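Local coordinates for lysine-sensitive aspartokinase 3 (Escherichia coli, PDB 2J0X) that catalyses the ATP-dependent phosphorylation of L-aspartate to 4-phospho-L-aspartate, the first step towards lysine, and is allosterically inhibited by lysine, at the interface of chains A and B. Sequence-based numbering; all coordinates share one arbitrary frame. Chains: chain A/B, Lysine-sensitive aspartokinase 3.

Contact 1: the interface of chains A and B. Residues chain A 350, 415-417; chain B 397-399, 420-421.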
loop_
_atom_site.group_PDB
_atom_site.type_symbol
_atom_site.label_atom_id
_atom_site.label_comp_id
_atom_site.label_asym_id
_atom_site.label_seq_id
_atom_site.Cartn_x
_atom_site.Cartn_y
_atom_site.Cartn_z
ATOM N N ALA A 350 -1.043 -2.186 8.002
ATOM C CA ALA A 350 -0.071 -3.200 8.415
ATOM C C ALA A 350 0.449 -3.956 7.203
ATOM O O ALA A 350 -0.326 -4.414 6.357
ATOM C CB ALA A 350 -0.699 -4.188 9.396
ATOM N N ILE A 415 -6.024 -16.355 14.240
ATOM C CA ILE A 415 -5.444 -15.646 13.128
ATOM C C ILE A 415 -5.126 -14.213 13.508
ATOM O O ILE A 415 -5.924 -13.553 14.171
ATOM C CB ILE A 415 -6.424 -15.727 11.947
ATOM C CG1 ILE A 415 -6.865 -17.193 11.780
ATOM C CG2 ILE A 415 -5.777 -15.193 10.687
ATOM C CD1 ILE A 415 -7.896 -17.439 10.704
ATOM N N ARG A 416 -3.951 -13.734 13.103
ATOM C CA ARG A 416 -3.552 -12.371 13.434
ATOM C C ARG A 416 -3.669 -11.410 12.250
ATOM O O ARG A 416 -3.590 -10.195 12.424
ATOM C CB ARG A 416 -2.118 -12.354 13.988
ATOM C CG ARG A 416 -1.806 -11.105 14.813
ATOM C CD ARG A 416 -0.555 -10.412 14.312
ATOM N NE ARG A 416 -0.423 -9.050 14.829
ATOM C CZ ARG A 416 -1.365 -8.118 14.725
ATOM N NH1 ARG A 416 -2.518 -8.394 14.134
ATOM N NH2 ARG A 416 -1.154 -6.900 15.190
ATOM N N MET A 417 -3.866 -11.953 11.052
ATOM C CA MET A 417 -3.989 -11.125 9.849
ATOM C C MET A 417 -4.558 -11.918 8.692
ATOM O O MET A 417 -4.207 -13.069 8.490
ATOM C CB MET A 417 -2.629 -10.572 9.429
ATOM C CG MET A 417 -2.729 -9.536 8.344
ATOM S SD MET A 417 -1.183 -8.667 8.097
ATOM C CE MET A 417 -0.927 -8.988 6.357
ATOM N N SER B 397 -7.862 -8.112 17.844
ATOM C CA SER B 397 -6.584 -8.585 17.312
ATOM C C SER B 397 -5.520 -8.639 18.405
ATOM O O SER B 397 -5.467 -7.762 19.274
ATOM C CB SER B 397 -6.115 -7.658 16.191
ATOM O OG SER B 397 -4.775 -7.937 15.829
ATOM N N LYS B 398 -4.678 -9.669 18.359
ATOM C CA LYS B 398 -3.611 -9.839 19.344
ATOM C C LYS B 398 -2.389 -10.506 18.710
ATOM O O LYS B 398 -2.504 -11.191 17.693
ATOM C CB LYS B 398 -4.129 -10.660 20.531
ATOM C CG LYS B 398 -5.283 -9.981 21.280
ATOM C CD LYS B 398 -6.057 -10.950 22.162
ATOM C CE LYS B 398 -7.277 -10.275 22.793
ATOM N NZ LYS B 398 -8.138 -11.213 23.583
ATOM N N ALA B 399 -1.220 -10.290 19.309
ATOM C CA ALA B 399 0.039 -10.849 18.806
ATOM C C ALA B 399 -0.031 -12.352 18.586
ATOM O O ALA B 399 0.682 -12.903 17.745
ATOM C CB ALA B 399 1.170 -10.530 19.776
ATOM N N TYR B 420 -8.133 -7.404 7.923
ATOM C CA TYR B 420 -8.021 -7.678 9.340
ATOM C C TYR B 420 -6.567 -7.819 9.795
ATOM O O TYR B 420 -5.742 -8.406 9.101
ATOM C CB TYR B 420 -8.804 -8.950 9.651
ATOM C CG TYR B 420 -8.609 -9.439 11.051
ATOM C CD1 TYR B 420 -9.252 -8.820 12.121
ATOM C CD2 TYR B 420 -7.724 -10.485 11.317
ATOM C CE1 TYR B 420 -9.012 -9.227 13.423
ATOM C CE2 TYR B 420 -7.476 -10.899 12.609
ATOM C CZ TYR B 420 -8.118 -10.266 13.661
ATOM O OH TYR B 420 -7.836 -10.663 14.948
ATOM N N GLY B 421 -6.260 -7.275 10.967
ATOM C CA GLY B 421 -4.903 -7.365 11.480
ATOM C C GLY B 421 -4.249 -6.014 11.704
ATOM O O GLY B 421 -3.384 -5.857 12.562
#
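A:Arg416 reaches across to B:Ser397, B:Lys398 and B:Gly421 where the ACT-domain regions of the two aspartokinase subunits pair, within the segment required for homodimerization. The polar contacts centre on one guanidinium nitrogen. NH1 of A:Arg416 lies 2.9 Å from the hydroxyl OG of B:Ser397, a hydrogen bond by its chemistry, and it also gives a weak one to the backbone carbonyl O of B:Gly421 at 3.1 Å, bent to 130° at the hydrogen. The end of the arginine thus ties two separate loop stretches of chain B together. The serine takes part because its OG stands opposite the backbone N (chi1 169°), turned towards the guanidinium. Were A:Arg416 an alanine, the B:Ser397 hydroxyl and the B:Gly421 carbonyl would probably lose this shared donor, and a gap would open beside the B:Lys398 carbonyl.

Along its aliphatic part the arginine runs alongside the main chain of B:Lys398, with CD of A:Arg416 4.0 Å from the carbonyl O of B:Lys398, and the chain bends at chi2 (-127°) before the guanidinium turns back towards B:Ser397. The lysine contributes its backbone to this contact, with its amino group directed away.

Van der Waals contacts continue along the preceding and following residues of chain A. The B:Tyr420 ring presents its edge to the carbonyl O of A:Ile415, which lies in the ring plane 3.4 Å from CE2. The CD2 corner of the same ring rests 4.1 Å from CA of A:Met417. Beside it, CG of A:Met417 approaches the backbone O of B:Tyr420 at 3.3 Å, so strand 417-420 of chain A begins against the end of its counterpart in chain B.

Contact 2: the interface of chains A and B. Residues chain A 245, 249-250, 261-262; chain B 316, 319, 347.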
loop_
_atom_site.group_PDB
_atom_site.type_symbol
_atom_site.label_atom_id
_atom_site.label_comp_id
_atom_site.label_asym_id
_atom_site.label_seq_id
_atom_site.Cartn_x
_atom_site.Cartn_y
_atom_site.Cartn_z
ATOM N N PHE A 245 -0.805 -22.195 -14.197
ATOM C CA PHE A 245 0.092 -21.056 -14.110
ATOM C C PHE A 245 -0.414 -20.096 -13.065
ATOM O O PHE A 245 0.303 -19.745 -12.127
ATOM C CB PHE A 245 0.170 -20.327 -15.450
ATOM C CG PHE A 245 1.148 -19.181 -15.462
ATOM C CD1 PHE A 245 2.492 -19.395 -15.154
ATOM C CD2 PHE A 245 0.735 -17.897 -15.810
ATOM C CE1 PHE A 245 3.413 -18.347 -15.199
ATOM C CE2 PHE A 245 1.648 -16.837 -15.860
ATOM C CZ PHE A 245 2.993 -17.064 -15.553
ATOM N N ALA A 249 1.891 -18.975 -9.820
ATOM C CA ALA A 249 2.278 -17.587 -9.583
ATOM C C ALA A 249 1.947 -17.162 -8.161
ATOM O O ALA A 249 2.722 -16.460 -7.518
ATOM C CB ALA A 249 1.573 -16.672 -10.574
ATOM N N GLU A 250 0.787 -17.588 -7.679
ATOM C CA GLU A 250 0.356 -17.262 -6.333
ATOM C C GLU A 250 1.004 -18.184 -5.304
ATOM O O GLU A 250 0.713 -18.088 -4.111
ATOM C CB GLU A 250 -1.168 -17.369 -6.235
ATOM C CG GLU A 250 -1.922 -16.224 -6.871
ATOM C CD GLU A 250 -1.616 -14.893 -6.202
ATOM O OE1 GLU A 250 -1.296 -14.892 -4.991
ATOM O OE2 GLU A 250 -1.710 -13.849 -6.883
ATOM N N PRO A 261 7.654 -16.630 -11.802
ATOM C CA PRO A 261 6.510 -16.799 -12.705
ATOM C C PRO A 261 6.534 -16.005 -14.003
ATOM O O PRO A 261 6.102 -16.494 -15.045
ATOM C CB PRO A 261 5.319 -16.421 -11.828
ATOM C CG PRO A 261 5.899 -15.427 -10.897
ATOM C CD PRO A 261 7.193 -16.093 -10.510
ATOM N N ALA A 262 7.027 -14.777 -13.951
ATOM C CA ALA A 262 7.053 -13.967 -15.158
ATOM C C ALA A 262 7.864 -14.614 -16.281
ATOM O O ALA A 262 7.478 -14.531 -17.449
ATOM C CB ALA A 262 7.591 -12.576 -14.850
ATOM N N LEU B 316 2.206 -9.697 -12.935
ATOM C CA LEU B 316 3.244 -10.632 -12.513
ATOM C C LEU B 316 4.520 -9.925 -12.137
ATOM O O LEU B 316 5.363 -10.492 -11.455
ATOM C CB LEU B 316 3.588 -11.628 -13.617
ATOM C CG LEU B 316 2.665 -12.817 -13.880
ATOM C CD1 LEU B 316 3.260 -13.660 -15.006
ATOM C CD2 LEU B 316 2.508 -13.642 -12.619
ATOM N N LEU B 319 5.746 -9.051 -8.274
ATOM C CA LEU B 319 6.338 -10.129 -7.492
ATOM C C LEU B 319 7.836 -9.924 -7.318
ATOM O O LEU B 319 8.603 -10.000 -8.279
ATOM C CB LEU B 319 6.071 -11.481 -8.156
ATOM C CG LEU B 319 5.857 -12.675 -7.214
ATOM C CD1 LEU B 319 5.679 -13.922 -8.053
ATOM C CD2 LEU B 319 7.027 -12.855 -6.254
ATOM N N VAL B 347 0.499 -11.714 -6.650
ATOM C CA VAL B 347 0.711 -10.924 -7.853
ATOM C C VAL B 347 -0.422 -9.962 -8.211
ATOM O O VAL B 347 -0.598 -9.578 -9.366
ATOM C CB VAL B 347 1.043 -11.856 -9.031
ATOM C CG1 VAL B 347 2.390 -12.514 -8.767
ATOM C CG2 VAL B 347 -0.032 -12.925 -9.186
#
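With CG beside its backbone N (chi1 -78°), B:Leu316 extends its isobutyl group towards chain A and splits its two methyls between different partners. A:Phe245 comes from the opposite direction, its ring carried on a CB–CG bond that points away from the backbone N (chi1 -176°). The meeting point is CZ, the far end of the ring, 3.5 Å from CD1 of B:Leu316. CD1 also packs against CA of A:Ala262, while CD2 lies 3.8 Å from the A:Ala249 methyl CB and close to CB of A:Pro261. One leucine at the start of the 3-10 helix 316-318 is therefore set between the helix 245-249 and the 3-10 helix 261-264 of the other subunit, an apolar socket in this homodimer.

B:Leu319 extends the apolar patch, its CD1 methyl meeting the CG–CD edge of the A:Pro261 ring, the two side chains running at an angle to each other. The preceding B:Met318 and nearby B:Ser321 belong to the binding site for the inhibitor lysine, so this contact may help to couple that site to the other chain.

At the polar margin, A:Glu250 turns its carboxylate towards B:Val347, which directly follows the lysine-site residue B:Glu346. The backbone N of B:Val347 donates a hydrogen bond to OE2 of A:Glu250 at 3.1 Å. It is nearly straight (162° at H), and the N arrives at OE2 from above the carboxylate plane.

Contact 1 and contact 2 lie about 26 Å apart, measured between the centres of their C-alpha atoms, and share no residue. Contact 1 joins ACT-region segments of both chains, whereas contact 2 sets residues near the lysine site of chain B against short helices and an adjoining loop residue of chain A from the end of its kinase-family region. Strand 348-354 links them in sequence: A:Ala350 of contact 1 lies within it, and B:Val347 of contact 2 immediately precedes its copy. Two-fold symmetry repeats both contacts with the chains exchanged. Lysine binding between the subunits could thus influence the kinase regions through contact 2, while contact 1 probably contributes to the ACT-region pairing.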